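Local coordinates for protein alpha-L-rhamnosidase (Streptomyces avermitilis, PDB 3W5M) that hydrolyses terminal non-reducing alpha-L-rhamnose residues of alpha-L-rhamnosides, releasing L-rhamnose from citrus flavonoids and gum arabic, at residues V511-S516 / T576-K581; E330-G335 / G447-G452. All blocks are in the same frame, centred on the assembly; numbering follows the deposited sequence.

The two contacts occupy neighbouring beta domains of this multidomain enzyme and follow one another along the chain, 330-335 with 447-452 first and 511-516 with 576-581 afterwards. Their centres lie 28 Å apart and their nearest atoms about 11 Å, so they do not touch. Interaction 2 sets a loop against a hairpin of the seven-stranded antiparallel sheet of the N-terminal rhamnosidase domain; interaction 1 sets a loop against a strand of the ten-stranded sheet of the concanavalin-like domain. Strands 428-432 and 436-440, just before segment 447-452, join that second sheet, and E330 forms a salt bridge with R564. These links tie the two domains together, while both contacts lie away from the annotated sugar and calcium sites.

Interaction 1 of 2, residues V511-S516 / T576-K581; sequences VRLRVS and TGFPGK
F578 holds CG anti to its backbone N (chi1 -159°), and V515 puts CG1 between its backbone N and carbonyl carbon (chi1 59°), which leaves CG2 anti to N; together these torsions bring the valine methyl over one face of the phenyl ring. The setting is the beta-sandwich of the concanavalin-like domain: V515 lies near the end of strand 510-515, and F578 and P579 belong to the loop that leaves strand 572-576 and leads to strand 587-594. The contact is made by apolar side chains and by ring atoms lying against main-chain oxygens. V515 CG2 stands 3.7 Å above the plane of the F578 ring, displaced toward its rim, and makes a CH-pi contact 25° off the ring normal. The same methyl packs against the proline, 3.5 Å from P579 CD, and so touches both loop residues; the V515 side chain crosses the proline ring at about a right angle.

L513, two residues back on the strand, meets the ring differently. Its CD1 comes to 4.1 Å from F578 CE1 near the ring plane, at the edge, and the leucine and phenylalanine side chains run antiparallel alongside each other. R514 O approaches the same edge, 3.7 Å from CE1 of F578. An alanine in place of F578 would probably open a gap beside L513 CD1, leaving V515 CG2 with only the proline of this loop to pack on.

Further contacts place both sides in the domain. V515 also touches L553 and F578 touches S586, while R514 NH2 is hydrogen-bonded to E558 O. At the outer end of the contact P579 CG lies 3.1 Å from S516 O.

Interaction 2 of 2, residues E330-G335 / G447-G452; sequences EAHLNG and GWTSPG
T449 meets H332 through its methyl: CG2 lies 3.6 Å from H332 CB and 3.8 Å from H332 CG, the two side chains crossing obliquely. The threonine, with the most surface buried here, has OG1 between its backbone N and carbonyl carbon (chi1 68°), which leaves CG2 anti to the carbonyl carbon. This methyl also stands 3.5 Å above the ring plane of the preceding W448, over the ring centre. H332 ND1 is buried with no polar partner in the model. N334, next in buried surface, starts out away from the loop, but the end of its side chain lies against CD and CG of P451, crossing the proline ring at about a right angle.

T449 O accepts a hydrogen bond of 2.7 Å from G335 N, with an N-H...O angle of 146° and the donor 55° out of the carbonyl plane. N334 and G335 both take positive phi, near the angles of a type I' turn, in the tight beta hairpin joining strands 328-333 and 336-337 at the margin of the domain's seven-stranded antiparallel sheet. Against this hairpin, residues 447-450 form a type I beta turn, closed by the hydrogen bond from S450 N to G447 O.

G335 fits closely against the loop: its CA lies 3.2 Å from T449 OG1 and 3.4 Å from S450 OG, and a CB there would clash with the serine oxygen. Behind the threonine, W448 packs edge-to-face with Y375 of strand 368-377.

Interaction 1 of 2, residues V511-S516 / T576-K581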
loop_
_atom_site.group_PDB
_atom_site.type_symbol
_atom_site.label_atom_id
_atom_site.label_comp_id
_atom_site.label_asym_id
_atom_site.label_seq_id
_atom_site.Cartn_x
_atom_site.Cartn_y
_atom_site.Cartn_z
ATOM N N VAL A 511 7.787 10.289 -10.457
ATOM C CA VAL A 511 8.403 10.437 -11.762
ATOM C C VAL A 511 9.914 10.662 -11.672
ATOM O O VAL A 511 10.448 10.936 -10.613
ATOM C CB VAL A 511 7.713 11.553 -12.586
ATOM C CG1 VAL A 511 6.211 11.419 -12.477
ATOM C CG2 VAL A 511 8.183 12.936 -12.167
ATOM N N ARG A 512 10.592 10.492 -12.786
ATOM C CA ARG A 512 11.910 11.089 -12.986
ATOM C C ARG A 512 11.694 12.277 -13.898
ATOM O O ARG A 512 11.084 12.132 -14.983
ATOM C CB ARG A 512 12.842 10.089 -13.666
ATOM C CG ARG A 512 14.169 10.729 -14.092
ATOM C CD ARG A 512 15.238 9.698 -14.418
ATOM N NE ARG A 512 14.853 8.863 -15.551
ATOM C CZ ARG A 512 14.446 7.603 -15.438
ATOM N NH1 ARG A 512 14.376 7.020 -14.246
ATOM N NH2 ARG A 512 14.106 6.933 -16.526
ATOM N N LEU A 513 12.193 13.433 -13.464
ATOM C CA LEU A 513 12.139 14.675 -14.226
ATOM C C LEU A 513 13.540 14.933 -14.755
ATOM O O LEU A 513 14.511 14.864 -13.969
ATOM C CB LEU A 513 11.723 15.808 -13.303
ATOM C CG LEU A 513 11.744 17.236 -13.826
ATOM C CD1 LEU A 513 10.702 17.441 -14.942
ATOM C CD2 LEU A 513 11.564 18.226 -12.687
ATOM N N ARG A 514 13.648 15.175 -16.075
ATOM C CA ARG A 514 14.888 15.695 -16.670
ATOM C C ARG A 514 14.621 17.125 -17.120
ATOM O O ARG A 514 13.610 17.406 -17.770
ATOM C CB ARG A 514 15.380 14.881 -17.875
ATOM C CG ARG A 514 15.523 13.377 -17.695
ATOM C CD ARG A 514 16.520 12.969 -16.612
ATOM N NE ARG A 514 17.882 13.464 -16.851
ATOM C CZ ARG A 514 18.788 12.864 -17.617
ATOM N NH1 ARG A 514 18.491 11.735 -18.248
ATOM N NH2 ARG A 514 19.997 13.406 -17.750
ATOM N N VAL A 515 15.497 18.041 -16.735
ATOM C CA VAL A 515 15.290 19.457 -17.030
ATOM C C VAL A 515 16.634 20.192 -17.082
ATOM O O VAL A 515 17.544 19.910 -16.305
ATOM C CB VAL A 515 14.325 20.115 -16.010
ATOM C CG1 VAL A 515 14.863 19.995 -14.575
ATOM C CG2 VAL A 515 14.027 21.565 -16.365
ATOM N N SER A 516 16.759 21.120 -18.027
ATOM C CA SER A 516 17.943 21.983 -18.105
ATOM C C SER A 516 17.466 23.398 -18.018
ATOM O O SER A 516 16.476 23.763 -18.650
ATOM C CB SER A 516 18.689 21.817 -19.423
ATOM O OG SER A 516 18.982 20.462 -19.682
ATOM N N THR A 576 4.378 22.759 -14.529
ATOM C CA THR A 576 4.427 24.220 -14.642
ATOM C C THR A 576 5.824 24.732 -14.247
ATOM O O THR A 576 6.532 24.088 -13.473
ATOM C CB THR A 576 3.354 24.896 -13.798
ATOM O OG1 THR A 576 3.543 24.543 -12.437
ATOM C CG2 THR A 576 1.941 24.449 -14.234
ATOM N N GLY A 577 6.233 25.877 -14.788
ATOM C CA GLY A 577 7.570 26.417 -14.502
ATOM C C GLY A 577 8.727 25.820 -15.268
ATOM O O GLY A 577 9.888 26.187 -15.006
ATOM N N PHE A 578 8.437 24.910 -16.205
ATOM C CA PHE A 578 9.460 24.281 -17.025
ATOM C C PHE A 578 10.118 25.365 -17.892
ATOM O O PHE A 578 9.424 26.241 -18.417
ATOM C CB PHE A 578 8.850 23.181 -17.900
ATOM C CG PHE A 578 9.840 22.171 -18.399
ATOM C CD1 PHE A 578 10.131 21.024 -17.646
ATOM C CD2 PHE A 578 10.496 22.351 -19.624
ATOM C CE1 PHE A 578 11.040 20.091 -18.099
ATOM C CE2 PHE A 578 11.411 21.414 -20.072
ATOM C CZ PHE A 578 11.688 20.282 -19.316
ATOM N N PRO A 579 11.450 25.340 -18.003
ATOM C CA PRO A 579 12.054 26.314 -18.922
ATOM C C PRO A 579 11.974 25.808 -20.361
ATOM O O PRO A 579 12.652 24.842 -20.728
ATOM C CB PRO A 579 13.505 26.398 -18.436
ATOM C CG PRO A 579 13.771 25.082 -17.776
ATOM C CD PRO A 579 12.461 24.626 -17.198
ATOM N N GLY A 580 11.137 26.440 -21.173
ATOM C CA GLY A 580 10.943 25.971 -22.532
ATOM C C GLY A 580 9.801 24.986 -22.566
ATOM O O GLY A 580 8.857 25.099 -21.792
ATOM N N LYS A 581 9.888 24.009 -23.453
ATOM C CA LYS A 581 8.786 23.073 -23.632
ATOM C C LYS A 581 9.215 21.672 -23.242
ATOM O O LYS A 581 10.173 21.138 -23.800
ATOM C CB LYS A 581 8.267 23.101 -25.077
ATOM C CG LYS A 581 7.416 24.313 -25.441
ATOM C CD LYS A 581 7.525 24.619 -26.937
ATOM C CE LYS A 581 6.321 25.383 -27.478
ATOM N NZ LYS A 581 6.198 26.777 -26.962
#

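Interaction 2 of 2, residues E330-G335 / G447-G452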
loop_
_atom_site.group_PDB
_atom_site.type_symbol
_atom_site.label_atom_id
_atom_site.label_comp_id
_atom_site.label_asym_id
_atom_site.label_seq_id
_atom_site.Cartn_x
_atom_site.Cartn_y
_atom_site.Cartn_z
ATOM N N GLU A 330 16.873 6.267 3.414
ATOM C CA GLU A 330 17.615 5.718 2.285
ATOM C C GLU A 330 19.062 5.867 2.686
ATOM O O GLU A 330 19.472 6.967 3.036
ATOM C CB GLU A 330 17.384 6.545 1.035
ATOM C CG GLU A 330 18.018 5.947 -0.201
ATOM C CD GLU A 330 17.800 6.861 -1.403
ATOM O OE1 GLU A 330 18.602 7.798 -1.609
ATOM O OE2 GLU A 330 16.796 6.649 -2.101
ATOM N N ALA A 331 19.800 4.764 2.660
ATOM C CA ALA A 331 21.162 4.741 3.121
ATOM C C ALA A 331 22.108 4.723 1.946
ATOM O O ALA A 331 21.789 4.190 0.867
ATOM C CB ALA A 331 21.414 3.521 3.992
ATOM N N HIS A 332 23.288 5.256 2.207
ATOM C CA HIS A 332 24.379 5.383 1.248
ATOM C C HIS A 332 25.677 4.992 1.939
ATOM O O HIS A 332 25.863 5.266 3.134
ATOM C CB HIS A 332 24.476 6.848 0.798
ATOM C CG HIS A 332 23.335 7.266 -0.076
ATOM N ND1 HIS A 332 22.069 7.526 0.419
ATOM C CD2 HIS A 332 23.253 7.410 -1.420
ATOM C CE1 HIS A 332 21.260 7.818 -0.583
ATOM N NE2 HIS A 332 21.952 7.748 -1.711
ATOM N N LEU A 333 26.577 4.348 1.194
ATOM C CA LEU A 333 27.863 3.936 1.757
ATOM C C LEU A 333 28.944 4.219 0.679
ATOM O O LEU A 333 28.862 3.684 -0.429
ATOM C CB LEU A 333 27.814 2.455 2.134
ATOM C CG LEU A 333 29.096 1.806 2.655
ATOM C CD1 LEU A 333 29.504 2.391 4.001
ATOM C CD2 LEU A 333 28.923 0.304 2.776
ATOM N N ASN A 334 29.897 5.076 1.022
ATOM C CA ASN A 334 31.063 5.377 0.136
ATOM C C ASN A 334 30.626 5.764 -1.264
ATOM O O ASN A 334 31.062 5.170 -2.255
ATOM C CB ASN A 334 32.014 4.183 0.103
ATOM C CG ASN A 334 32.612 3.887 1.461
ATOM O OD1 ASN A 334 32.795 2.718 1.839
ATOM N ND2 ASN A 334 32.907 4.937 2.210
ATOM N N GLY A 335 29.707 6.726 -1.325
ATOM C CA GLY A 335 29.248 7.307 -2.580
ATOM C C GLY A 335 28.285 6.490 -3.424
ATOM O O GLY A 335 28.051 6.836 -4.559
ATOM N N GLY A 447 29.280 15.330 -2.247
ATOM C CA GLY A 447 30.320 14.490 -1.642
ATOM C C GLY A 447 29.982 13.943 -0.253
ATOM O O GLY A 447 30.783 13.215 0.336
ATOM N N TRP A 448 28.781 14.229 0.245
ATOM C CA TRP A 448 28.465 13.907 1.642
ATOM C C TRP A 448 28.339 12.409 1.912
ATOM O O TRP A 448 28.397 11.977 3.081
ATOM C CB TRP A 448 27.219 14.681 2.126
ATOM C CG TRP A 448 25.941 14.140 1.548
ATOM C CD1 TRP A 448 25.505 14.279 0.267
ATOM C CD2 TRP A 448 24.942 13.358 2.231
ATOM N NE1 TRP A 448 24.284 13.657 0.111
ATOM C CE2 TRP A 448 23.944 13.048 1.290
ATOM C CE3 TRP A 448 24.820 12.855 3.542
ATOM C CZ2 TRP A 448 22.807 12.298 1.616
ATOM C CZ3 TRP A 448 23.687 12.103 3.868
ATOM C CH2 TRP A 448 22.703 11.833 2.914
ATOM N N THR A 449 28.119 11.608 0.872
ATOM C CA THR A 449 28.033 10.152 1.068
ATOM C C THR A 449 29.383 9.474 0.902
ATOM O O THR A 449 29.471 8.258 0.931
ATOM C CB THR A 449 26.990 9.500 0.153
ATOM O OG1 THR A 449 27.436 9.574 -1.204
ATOM C CG2 THR A 449 25.656 10.238 0.277
ATOM N N SER A 450 30.435 10.283 0.739
ATOM C CA SER A 450 31.799 9.780 0.586
ATOM C C SER A 450 32.749 10.245 1.694
ATOM O O SER A 450 32.549 11.309 2.282
ATOM C CB SER A 450 32.370 10.184 -0.794
ATOM O OG SER A 450 31.704 9.465 -1.821
ATOM N N PRO A 451 33.801 9.454 1.972
ATOM C CA PRO A 451 34.757 9.886 2.986
ATOM C C PRO A 451 35.527 11.100 2.496
ATOM O O PRO A 451 35.498 11.392 1.310
ATOM C CB PRO A 451 35.681 8.676 3.161
ATOM C CG PRO A 451 35.514 7.854 1.943
ATOM C CD PRO A 451 34.199 8.194 1.314
ATOM N N GLY A 452 36.177 11.812 3.421
ATOM C CA GLY A 452 36.945 13.010 3.090
ATOM C C GLY A 452 36.089 14.265 2.971
ATOM O O GLY A 452 36.556 15.292 2.490
#